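PDB 2DY1: elongation factor G from Thermus thermophilus, which binds GTP together with a magnesium ion and probably acts as a translational GTPase in the elongation phase of protein synthesis. Local coordinates for residues P384-P389 with E448-K453; E395-E400 with Y443-E448; P410-E415 with L423-H428. One frame throughout, in Å; residues are numbered along the deposited sequence.

Interaction 1 (P384-P389 with E448-K453); sequences PVALHP and EFSVPK
The imidazole of His388 reaches across to Ser450, the residue two places beyond its own strand partner Glu448, and donates a hydrogen bond from NE2 to OG at 2.6 Å. The hydroxyl oxygen lies close to the ring plane and the N-H points nearly straight at it (165°), so this edge-on bond helps to fix the rotation of the ring. Ser450 OG is put there by its chi1 of 67°, which places it in the crowded position between the backbone N and the carbonyl carbon; the same oxygen also packs against Ala386 CB at 3.4 Å. His388, Ala386, Glu448 and Ser450 share one face of the sheet.

On the other face the Phe449 ring lies against Val385. A chi1 of -68° sets Val385 CG1 beside the backbone N, anti to the carbonyl carbon, and leaves CG2 between the two; CG2 makes a CH-pi contact 3.9 Å from the ring centroid, above the face but shifted toward the rim. Leu387 lies alongside the same ring and points the same way, although the modelled closeness of its CD2 to the ring is doubtful. Leu433 of helix 430-442 touches both Val385 and Phe449.

Paired backbone bonds join Ala386 with Ser450 and His388 with Glu448; Ser450 N, for example, lies 2.9 Å from Ala386 O. Between these pairs, Phe449 CA-H approaches Ala386 O at 3.3 Å. Past the paired residues, Pro452 points back toward the first strand; its side chain and that of Pro384 cross at about a right angle, with Pro384 CB 4.2 Å from Pro452 CG. This is the antiparallel pairing of the first and last strands, 383-389 and 447-450, in the ferredoxin-like beta-alpha-beta-beta-alpha-beta fold of elongation factor G domain III.

Interaction 2 (E395-E400 with Y443-E448); sequences EARLGE and YGVEVE
The guanidinium of Arg397 meets Gly444 edge-on: the carbonyl oxygen lies near its plane, and Arg397 NH1 donates a hydrogen bond to Gly444 O at 3.0 Å. The bond is appreciably bent (143° at the hydrogen), and NH1 is tilted somewhat from the plane of the carbonyl. An extended arginine chain from CG to NE carries the group out to this acceptor, while CD passes 3.8 Å from the same oxygen, Gly444 O.

Nearer the backbone, Arg397 CB rests on CG2 of Val445 at 3.6 Å, so the aliphatic root of the side chain packs while its polar end bonds. Gly444 has a positive phi (93°) and closes helix 430-442 with a Schellman motif, after which the chain sets off toward strand 447-450, the last strand of the ferredoxin-like domain III. Helix 392-408 covers this exit through Leu398 and Arg397.

With CG anti to the backbone N (chi1 -174°), the Leu398 side chain heads toward Val447. Its CD1 touches two valines that alternate along the other segment, lying 3.7 Å from Val447 CG1 and 4.1 Å from Val445 CG1, and its side chain crosses each of them at about a right angle. Val445 also packs on Ala401 and Asp394 of helix 392-408, and the carboxylate of Asp394 accepts a hydrogen bond from the backbone N of Glu446.

Interaction 3 (P410-E415 with L423-H428); sequences PSLKLE and LLLWGH
Strands 413-416 and 423-427 form a beta hairpin in domain III, with Lys413, Glu415, Leu424 and Trp426 on one face and Leu414 and Leu425 on the other. On the first face Trp426 is met by two residues of the opposite strand. Its NE1 donates to Glu415 OE2 at 2.7 Å, a diagonal bond, since Glu415 pairs with Leu424 in the backbone. The acceptor uses its anti lone pair, the one away from the other carboxylate oxygen, and lies 21° out of the indole plane. Glu415 CG sits between the backbone N and the carbonyl carbon (chi1 78°), while the glutamate chain runs alongside Leu424, with CG 4.0 Å from Leu424 CB. The extended Lys413 brings its NZ over the face of the indole, 5.0 Å from the centroid of the five-membered ring, a cation-pi contact; its charge may also help to stabilise the nearby Glu415 carboxylate.

On the other face Leu414 CD1 meets Leu423 CD1 at 3.8 Å and Leu425 CD1 at 4.1 Å, and Leu412 CB also packs on Leu425 CD1. Two pairs of backbone bonds, Lys413 with Trp426 and Glu415 with Leu424, hold the register. At the open end of the hairpin, Ser411 O lies at the edge of the His428 ring, whose NE2 is hydrogen-bonded to Pro379 O; Ser411 OG is hydrogen-bonded to Asp409 OD1. Leu412, Leu414 and Leu425 pack against two helices: Leu412 and Leu414 on helix 392-408, Leu412 and Leu425 on helix 430-442, while strand 423-427 pairs on its other side with strand 383-389.

Overall arrangement
The three contacts are nested like brackets. From the N terminus the chain runs through strand 383-389, the first member of interaction 1, into helix 392-408, which supplies 395-400, and on to strand 413-416. Interaction 3 closes first, a short hairpin loop to strand 423-427. After helix 430-442 the chain returns at 443-448, closing interaction 2 around interaction 3, and interaction 1 then closes around both at 448-453, with Glu448 shared. Strand 383-389 lies between 423-427 and 447-450, and its backbone bonds to Leu423 and Leu425 join interactions 1 and 3 in one sheet, while interaction 2 ties helix 392-408 to the approach to the last strand.

Interaction 1 (P384-P389 with E448-K453)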
loop_
_atom_site.group_PDB
_atom_site.type_symbol
_atom_site.label_atom_id
_atom_site.label_comp_id
_atom_site.label_asym_id
_atom_site.label_seq_id
_atom_site.Cartn_x
_atom_site.Cartn_y
_atom_site.Cartn_z
ATOM N N PRO A 384 -6.106 -11.468 -3.935
ATOM C CA PRO A 384 -7.316 -11.925 -3.267
ATOM C C PRO A 384 -7.284 -13.323 -2.688
ATOM O O PRO A 384 -6.648 -14.216 -3.237
ATOM C CB PRO A 384 -8.339 -11.847 -4.382
ATOM C CG PRO A 384 -7.544 -12.413 -5.534
ATOM C CD PRO A 384 -6.144 -11.817 -5.371
ATOM N N VAL A 385 -7.970 -13.478 -1.566
ATOM C CA VAL A 385 -8.157 -14.796 -0.962
ATOM C C VAL A 385 -9.611 -14.845 -0.503
ATOM O O VAL A 385 -10.207 -13.818 -0.194
ATOM C CB VAL A 385 -7.232 -15.078 0.274
ATOM C CG1 VAL A 385 -5.771 -15.181 -0.160
ATOM C CG2 VAL A 385 -7.408 -14.014 1.335
ATOM N N ALA A 386 -10.218 -16.033 -0.495
ATOM C CA ALA A 386 -11.577 -16.148 0.012
ATOM C C ALA A 386 -11.409 -16.478 1.495
ATOM O O ALA A 386 -10.553 -17.282 1.854
ATOM C CB ALA A 386 -12.329 -17.273 -0.711
ATOM N N LEU A 387 -12.204 -15.827 2.345
ATOM C CA LEU A 387 -12.141 -15.991 3.800
ATOM C C LEU A 387 -13.180 -16.944 4.342
ATOM O O LEU A 387 -14.341 -16.889 3.934
ATOM C CB LEU A 387 -12.390 -14.657 4.509
ATOM C CG LEU A 387 -11.453 -13.465 4.545
ATOM C CD1 LEU A 387 -11.806 -12.628 5.785
ATOM C CD2 LEU A 387 -10.038 -13.926 4.633
ATOM N N HIS A 388 -12.781 -17.786 5.291
ATOM C CA HIS A 388 -13.701 -18.737 5.904
ATOM C C HIS A 388 -13.487 -18.815 7.420
ATOM O O HIS A 388 -12.365 -19.002 7.873
ATOM C CB HIS A 388 -13.451 -20.140 5.349
ATOM C CG HIS A 388 -13.309 -20.192 3.862
ATOM N ND1 HIS A 388 -14.380 -20.400 3.020
ATOM C CD2 HIS A 388 -12.222 -20.056 3.064
ATOM C CE1 HIS A 388 -13.961 -20.392 1.767
ATOM N NE2 HIS A 388 -12.655 -20.186 1.766
ATOM N N PRO A 389 -14.543 -18.632 8.222
ATOM C CA PRO A 389 -14.296 -18.750 9.662
ATOM C C PRO A 389 -14.041 -20.237 9.913
ATOM O O PRO A 389 -14.645 -21.096 9.253
ATOM C CB PRO A 389 -15.608 -18.286 10.288
ATOM C CG PRO A 389 -16.639 -18.628 9.213
ATOM C CD PRO A 389 -15.931 -18.213 7.949
ATOM N N GLU A 448 -9.594 -18.981 7.869
ATOM C CA GLU A 448 -8.745 -19.685 6.918
ATOM C C GLU A 448 -8.922 -19.031 5.561
ATOM O O GLU A 448 -10.012 -18.560 5.243
ATOM C CB GLU A 448 -9.168 -21.156 6.793
ATOM C CG GLU A 448 -9.432 -21.860 8.126
ATOM C CD GLU A 448 -8.296 -21.676 9.090
ATOM O OE1 GLU A 448 -7.131 -21.709 8.641
ATOM O OE2 GLU A 448 -8.565 -21.498 10.296
ATOM N N PHE A 449 -7.852 -19.023 4.768
ATOM C CA PHE A 449 -7.883 -18.480 3.412
ATOM C C PHE A 449 -7.904 -19.617 2.391
ATOM O O PHE A 449 -7.289 -20.664 2.606
ATOM C CB PHE A 449 -6.616 -17.666 3.110
ATOM C CG PHE A 449 -6.402 -16.484 4.006
ATOM C CD1 PHE A 449 -7.457 -15.859 4.644
ATOM C CD2 PHE A 449 -5.123 -15.940 4.132
ATOM C CE1 PHE A 449 -7.251 -14.702 5.387
ATOM C CE2 PHE A 449 -4.911 -14.780 4.873
ATOM C CZ PHE A 449 -5.972 -14.161 5.498
ATOM N N SER A 450 -8.609 -19.411 1.282
ATOM C CA SER A 450 -8.595 -20.379 0.190
ATOM C C SER A 450 -8.424 -19.607 -1.123
ATOM O O SER A 450 -8.577 -18.382 -1.167
ATOM C CB SER A 450 -9.887 -21.200 0.151
ATOM O OG SER A 450 -11.003 -20.400 -0.182
ATOM N N VAL A 451 -8.071 -20.310 -2.195
ATOM C CA VAL A 451 -7.931 -19.661 -3.483
ATOM C C VAL A 451 -9.359 -19.350 -3.928
ATOM O O VAL A 451 -10.234 -20.221 -3.884
ATOM C CB VAL A 451 -7.287 -20.603 -4.521
ATOM C CG1 VAL A 451 -7.221 -19.918 -5.876
ATOM C CG2 VAL A 451 -5.883 -21.012 -4.061
ATOM N N PRO A 452 -9.622 -18.106 -4.358
ATOM C CA PRO A 452 -10.981 -17.760 -4.795
ATOM C C PRO A 452 -11.463 -18.622 -5.952
ATOM O O PRO A 452 -10.673 -19.041 -6.804
ATOM C CB PRO A 452 -10.850 -16.300 -5.244
ATOM C CG PRO A 452 -9.706 -15.769 -4.378
ATOM C CD PRO A 452 -8.727 -16.935 -4.402
ATOM N N LYS A 453 -12.768 -18.853 -5.981
ATOM C CA LYS A 453 -13.392 -19.604 -7.068
ATOM C C LYS A 453 -13.350 -18.727 -8.318
ATOM O O LYS A 453 -13.476 -17.509 -8.230
ATOM C CB LYS A 453 -14.839 -19.918 -6.711
ATOM C CG LYS A 453 -14.980 -20.902 -5.580
ATOM C CD LYS A 453 -16.432 -21.105 -5.237
ATOM C CE LYS A 453 -16.602 -22.119 -4.124
ATOM N NZ LYS A 453 -18.043 -22.284 -3.788
#

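Interaction 2 (E395-E400 with Y443-E448)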
loop_
_atom_site.group_PDB
_atom_site.type_symbol
_atom_site.label_atom_id
_atom_site.label_comp_id
_atom_site.label_asym_id
_atom_site.label_seq_id
_atom_site.Cartn_x
_atom_site.Cartn_y
_atom_site.Cartn_z
ATOM N N GLU A 395 -17.375 -17.727 13.314
ATOM C CA GLU A 395 -18.365 -17.085 12.458
ATOM C C GLU A 395 -19.121 -15.997 13.232
ATOM O O GLU A 395 -19.387 -14.930 12.696
ATOM C CB GLU A 395 -19.356 -18.114 11.898
ATOM C CG GLU A 395 -20.475 -17.483 11.059
ATOM C CD GLU A 395 -19.981 -16.882 9.746
ATOM O OE1 GLU A 395 -19.647 -17.653 8.822
ATOM O OE2 GLU A 395 -19.925 -15.636 9.638
ATOM N N ALA A 396 -19.430 -16.259 14.497
ATOM C CA ALA A 396 -20.166 -15.292 15.310
ATOM C C ALA A 396 -19.357 -14.042 15.640
ATOM O O ALA A 396 -19.914 -12.962 15.849
ATOM C CB ALA A 396 -20.627 -15.946 16.601
ATOM N N ARG A 397 -18.042 -14.197 15.693
ATOM C CA ARG A 397 -17.145 -13.099 16.038
ATOM C C ARG A 397 -16.498 -12.433 14.828
ATOM O O ARG A 397 -15.891 -11.366 14.961
ATOM C CB ARG A 397 -16.006 -13.615 16.934
ATOM C CG ARG A 397 -16.373 -14.144 18.336
ATOM C CD ARG A 397 -15.107 -14.696 19.015
ATOM N NE ARG A 397 -15.339 -15.214 20.359
ATOM C CZ ARG A 397 -14.390 -15.727 21.141
ATOM N NH1 ARG A 397 -13.133 -15.793 20.724
ATOM N NH2 ARG A 397 -14.699 -16.197 22.345
ATOM N N LEU A 398 -16.632 -13.043 13.658
ATOM C CA LEU A 398 -15.946 -12.537 12.471
ATOM C C LEU A 398 -16.247 -11.112 12.054
ATOM O O LEU A 398 -15.322 -10.335 11.793
ATOM C CB LEU A 398 -16.182 -13.471 11.291
ATOM C CG LEU A 398 -15.416 -13.143 10.008
ATOM C CD1 LEU A 398 -13.903 -13.121 10.270
ATOM C CD2 LEU A 398 -15.789 -14.188 8.953
ATOM N N GLY A 399 -17.527 -10.764 11.995
ATOM C CA GLY A 399 -17.873 -9.414 11.574
ATOM C C GLY A 399 -17.172 -8.326 12.362
ATOM O O GLY A 399 -16.604 -7.401 11.775
ATOM N N GLU A 400 -17.206 -8.414 13.692
ATOM C CA GLU A 400 -16.588 -7.391 14.511
ATOM C C GLU A 400 -15.067 -7.406 14.408
ATOM O O GLU A 400 -14.420 -6.355 14.428
ATOM C CB GLU A 400 -17.036 -7.548 15.972
ATOM C CG GLU A 400 -16.289 -6.684 16.970
ATOM C CD GLU A 400 -16.416 -5.187 16.717
ATOM O OE1 GLU A 400 -15.634 -4.425 17.325
ATOM O OE2 GLU A 400 -17.287 -4.770 15.925
ATOM N N TYR A 443 -7.442 -10.964 17.732
ATOM C CA TYR A 443 -8.769 -10.479 18.121
ATOM C C TYR A 443 -9.678 -11.631 18.550
ATOM O O TYR A 443 -10.858 -11.417 18.844
ATOM C CB TYR A 443 -9.438 -9.720 16.978
ATOM C CG TYR A 443 -8.710 -8.449 16.535
ATOM C CD1 TYR A 443 -7.976 -7.694 17.441
ATOM C CD2 TYR A 443 -8.818 -7.992 15.222
ATOM C CE1 TYR A 443 -7.362 -6.491 17.047
ATOM C CE2 TYR A 443 -8.213 -6.795 14.820
ATOM C CZ TYR A 443 -7.496 -6.056 15.742
ATOM O OH TYR A 443 -6.954 -4.829 15.383
ATOM N N GLY A 444 -9.132 -12.841 18.569
ATOM C CA GLY A 444 -9.910 -14.003 19.019
ATOM C C GLY A 444 -10.642 -14.805 17.951
ATOM O O GLY A 444 -11.491 -15.648 18.255
ATOM N N VAL A 445 -10.296 -14.587 16.695
ATOM C CA VAL A 445 -10.983 -15.260 15.613
ATOM C C VAL A 445 -10.055 -16.057 14.724
ATOM O O VAL A 445 -9.062 -15.536 14.235
ATOM C CB VAL A 445 -11.731 -14.217 14.753
ATOM C CG1 VAL A 445 -12.534 -14.901 13.648
ATOM C CG2 VAL A 445 -12.643 -13.373 15.652
ATOM N N GLU A 446 -10.372 -17.334 14.530
ATOM C CA GLU A 446 -9.584 -18.169 13.631
ATOM C C GLU A 446 -10.239 -18.167 12.254
ATOM O O GLU A 446 -11.402 -18.554 12.104
ATOM C CB GLU A 446 -9.516 -19.621 14.137
ATOM C CG GLU A 446 -8.681 -19.812 15.387
ATOM C CD GLU A 446 -8.749 -21.245 15.883
ATOM O OE1 GLU A 446 -9.703 -21.576 16.615
ATOM O OE2 GLU A 446 -7.858 -22.024 15.508
ATOM N N VAL A 447 -9.499 -17.727 11.238
ATOM C CA VAL A 447 -10.033 -17.718 9.881
ATOM C C VAL A 447 -9.075 -18.461 8.974
ATOM O O VAL A 447 -7.892 -18.593 9.284
ATOM C CB VAL A 447 -10.206 -16.279 9.330
ATOM C CG1 VAL A 447 -11.000 -15.444 10.319
ATOM C CG2 VAL A 447 -8.845 -15.660 9.044
ATOM N N GLU A 448 -9.594 -18.981 7.869
ATOM C CA GLU A 448 -8.745 -19.685 6.918
ATOM C C GLU A 448 -8.922 -19.031 5.561
ATOM O O GLU A 448 -10.012 -18.560 5.243
ATOM C CB GLU A 448 -9.168 -21.156 6.793
ATOM C CG GLU A 448 -9.432 -21.860 8.126
ATOM C CD GLU A 448 -8.296 -21.676 9.090
ATOM O OE1 GLU A 448 -7.131 -21.709 8.641
ATOM O OE2 GLU A 448 -8.565 -21.498 10.296
#

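Interaction 3 (P410-E415 with L423-H428)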
loop_
_atom_site.group_PDB
_atom_site.type_symbol
_atom_site.label_atom_id
_atom_site.label_comp_id
_atom_site.label_asym_id
_atom_site.label_seq_id
_atom_site.Cartn_x
_atom_site.Cartn_y
_atom_site.Cartn_z
ATOM N N PRO A 410 -6.764 0.033 6.499
ATOM C CA PRO A 410 -7.610 0.348 5.345
ATOM C C PRO A 410 -6.951 0.016 3.998
ATOM O O PRO A 410 -7.522 0.312 2.934
ATOM C CB PRO A 410 -7.891 1.854 5.519
ATOM C CG PRO A 410 -7.679 2.095 6.978
ATOM C CD PRO A 410 -6.473 1.244 7.285
ATOM N N SER A 411 -5.746 -0.569 4.028
ATOM C CA SER A 411 -5.095 -0.964 2.779
ATOM C C SER A 411 -5.598 -2.341 2.343
ATOM O O SER A 411 -5.244 -2.821 1.269
ATOM C CB SER A 411 -3.564 -0.987 2.902
ATOM O OG SER A 411 -3.099 -2.174 3.531
ATOM N N LEU A 412 -6.382 -2.989 3.203
ATOM C CA LEU A 412 -7.021 -4.254 2.849
ATOM C C LEU A 412 -8.394 -3.861 2.269
ATOM O O LEU A 412 -8.897 -2.774 2.563
ATOM C CB LEU A 412 -7.286 -5.111 4.102
ATOM C CG LEU A 412 -6.052 -5.700 4.790
ATOM C CD1 LEU A 412 -6.409 -6.134 6.211
ATOM C CD2 LEU A 412 -5.541 -6.881 3.963
ATOM N N LYS A 413 -8.992 -4.725 1.452
ATOM C CA LYS A 413 -10.337 -4.456 0.924
ATOM C C LYS A 413 -11.145 -5.723 1.174
ATOM O O LYS A 413 -10.680 -6.816 0.923
ATOM C CB LYS A 413 -10.301 -4.146 -0.573
ATOM C CG LYS A 413 -11.655 -3.775 -1.169
ATOM C CD LYS A 413 -11.500 -3.496 -2.658
ATOM C CE LYS A 413 -12.808 -3.658 -3.401
ATOM N NZ LYS A 413 -12.554 -4.047 -4.821
ATOM N N LEU A 414 -12.356 -5.568 1.674
ATOM C CA LEU A 414 -13.198 -6.716 1.965
ATOM C C LEU A 414 -14.403 -6.585 1.048
ATOM O O LEU A 414 -15.024 -5.530 1.014
ATOM C CB LEU A 414 -13.620 -6.641 3.429
ATOM C CG LEU A 414 -14.409 -7.773 4.059
ATOM C CD1 LEU A 414 -13.577 -9.058 4.058
ATOM C CD2 LEU A 414 -14.777 -7.351 5.468
ATOM N N GLU A 415 -14.712 -7.636 0.295
ATOM C CA GLU A 415 -15.849 -7.585 -0.621
ATOM C C GLU A 415 -16.585 -8.909 -0.767
ATOM O O GLU A 415 -15.990 -9.980 -0.742
ATOM C CB GLU A 415 -15.396 -7.149 -2.012
ATOM C CG GLU A 415 -14.732 -8.263 -2.813
ATOM C CD GLU A 415 -14.710 -7.994 -4.312
ATOM O OE1 GLU A 415 -15.794 -7.775 -4.899
ATOM O OE2 GLU A 415 -13.609 -8.011 -4.906
ATOM N N LEU A 423 -16.685 -14.389 0.275
ATOM C CA LEU A 423 -16.281 -13.182 0.987
ATOM C C LEU A 423 -14.779 -13.090 0.700
ATOM O O LEU A 423 -13.998 -13.937 1.137
ATOM C CB LEU A 423 -16.524 -13.328 2.489
ATOM C CG LEU A 423 -16.027 -12.155 3.334
ATOM C CD1 LEU A 423 -16.763 -10.877 2.922
ATOM C CD2 LEU A 423 -16.232 -12.445 4.794
ATOM N N LEU A 424 -14.369 -12.060 -0.030
ATOM C CA LEU A 424 -12.966 -11.940 -0.392
ATOM C C LEU A 424 -12.250 -10.877 0.392
ATOM O O LEU A 424 -12.820 -9.836 0.706
ATOM C CB LEU A 424 -12.818 -11.606 -1.874
ATOM C CG LEU A 424 -13.450 -12.552 -2.900
ATOM C CD1 LEU A 424 -13.126 -12.039 -4.287
ATOM C CD2 LEU A 424 -12.918 -13.988 -2.702
ATOM N N LEU A 425 -10.997 -11.169 0.721
ATOM C CA LEU A 425 -10.124 -10.214 1.397
ATOM C C LEU A 425 -9.005 -9.949 0.389
ATOM O O LEU A 425 -8.382 -10.875 -0.126
ATOM C CB LEU A 425 -9.530 -10.789 2.675
ATOM C CG LEU A 425 -8.640 -9.786 3.448
ATOM C CD1 LEU A 425 -9.466 -8.610 3.957
ATOM C CD2 LEU A 425 -7.991 -10.505 4.619
ATOM N N TRP A 426 -8.785 -8.683 0.065
ATOM C CA TRP A 426 -7.739 -8.301 -0.874
ATOM C C TRP A 426 -6.615 -7.619 -0.129
ATOM O O TRP A 426 -6.863 -6.705 0.663
ATOM C CB TRP A 426 -8.263 -7.312 -1.889
ATOM C CG TRP A 426 -9.269 -7.845 -2.821
ATOM C CD1 TRP A 426 -10.616 -7.953 -2.615
ATOM C CD2 TRP A 426 -9.023 -8.249 -4.162
ATOM N NE1 TRP A 426 -11.226 -8.391 -3.765
ATOM C CE2 TRP A 426 -10.272 -8.580 -4.732
ATOM C CE3 TRP A 426 -7.866 -8.361 -4.944
ATOM C CZ2 TRP A 426 -10.400 -9.016 -6.055
ATOM C CZ3 TRP A 426 -7.989 -8.791 -6.259
ATOM C CH2 TRP A 426 -9.251 -9.113 -6.803
ATOM N N GLY A 427 -5.384 -8.045 -0.395
ATOM C CA GLY A 427 -4.230 -7.466 0.270
ATOM C C GLY A 427 -3.124 -7.126 -0.710
ATOM O O GLY A 427 -3.287 -7.290 -1.928
ATOM N N HIS A 428 -1.985 -6.696 -0.176
ATOM C CA HIS A 428 -0.871 -6.276 -1.017
ATOM C C HIS A 428 0.243 -7.270 -1.195
ATOM O O HIS A 428 1.275 -6.945 -1.786
ATOM C CB HIS A 428 -0.321 -4.942 -0.482
ATOM C CG HIS A 428 -1.233 -3.782 -0.758
ATOM N ND1 HIS A 428 -2.223 -3.366 0.109
ATOM C CD2 HIS A 428 -1.328 -2.986 -1.846
ATOM C CE1 HIS A 428 -2.883 -2.356 -0.435
ATOM N NE2 HIS A 428 -2.356 -2.106 -1.620
#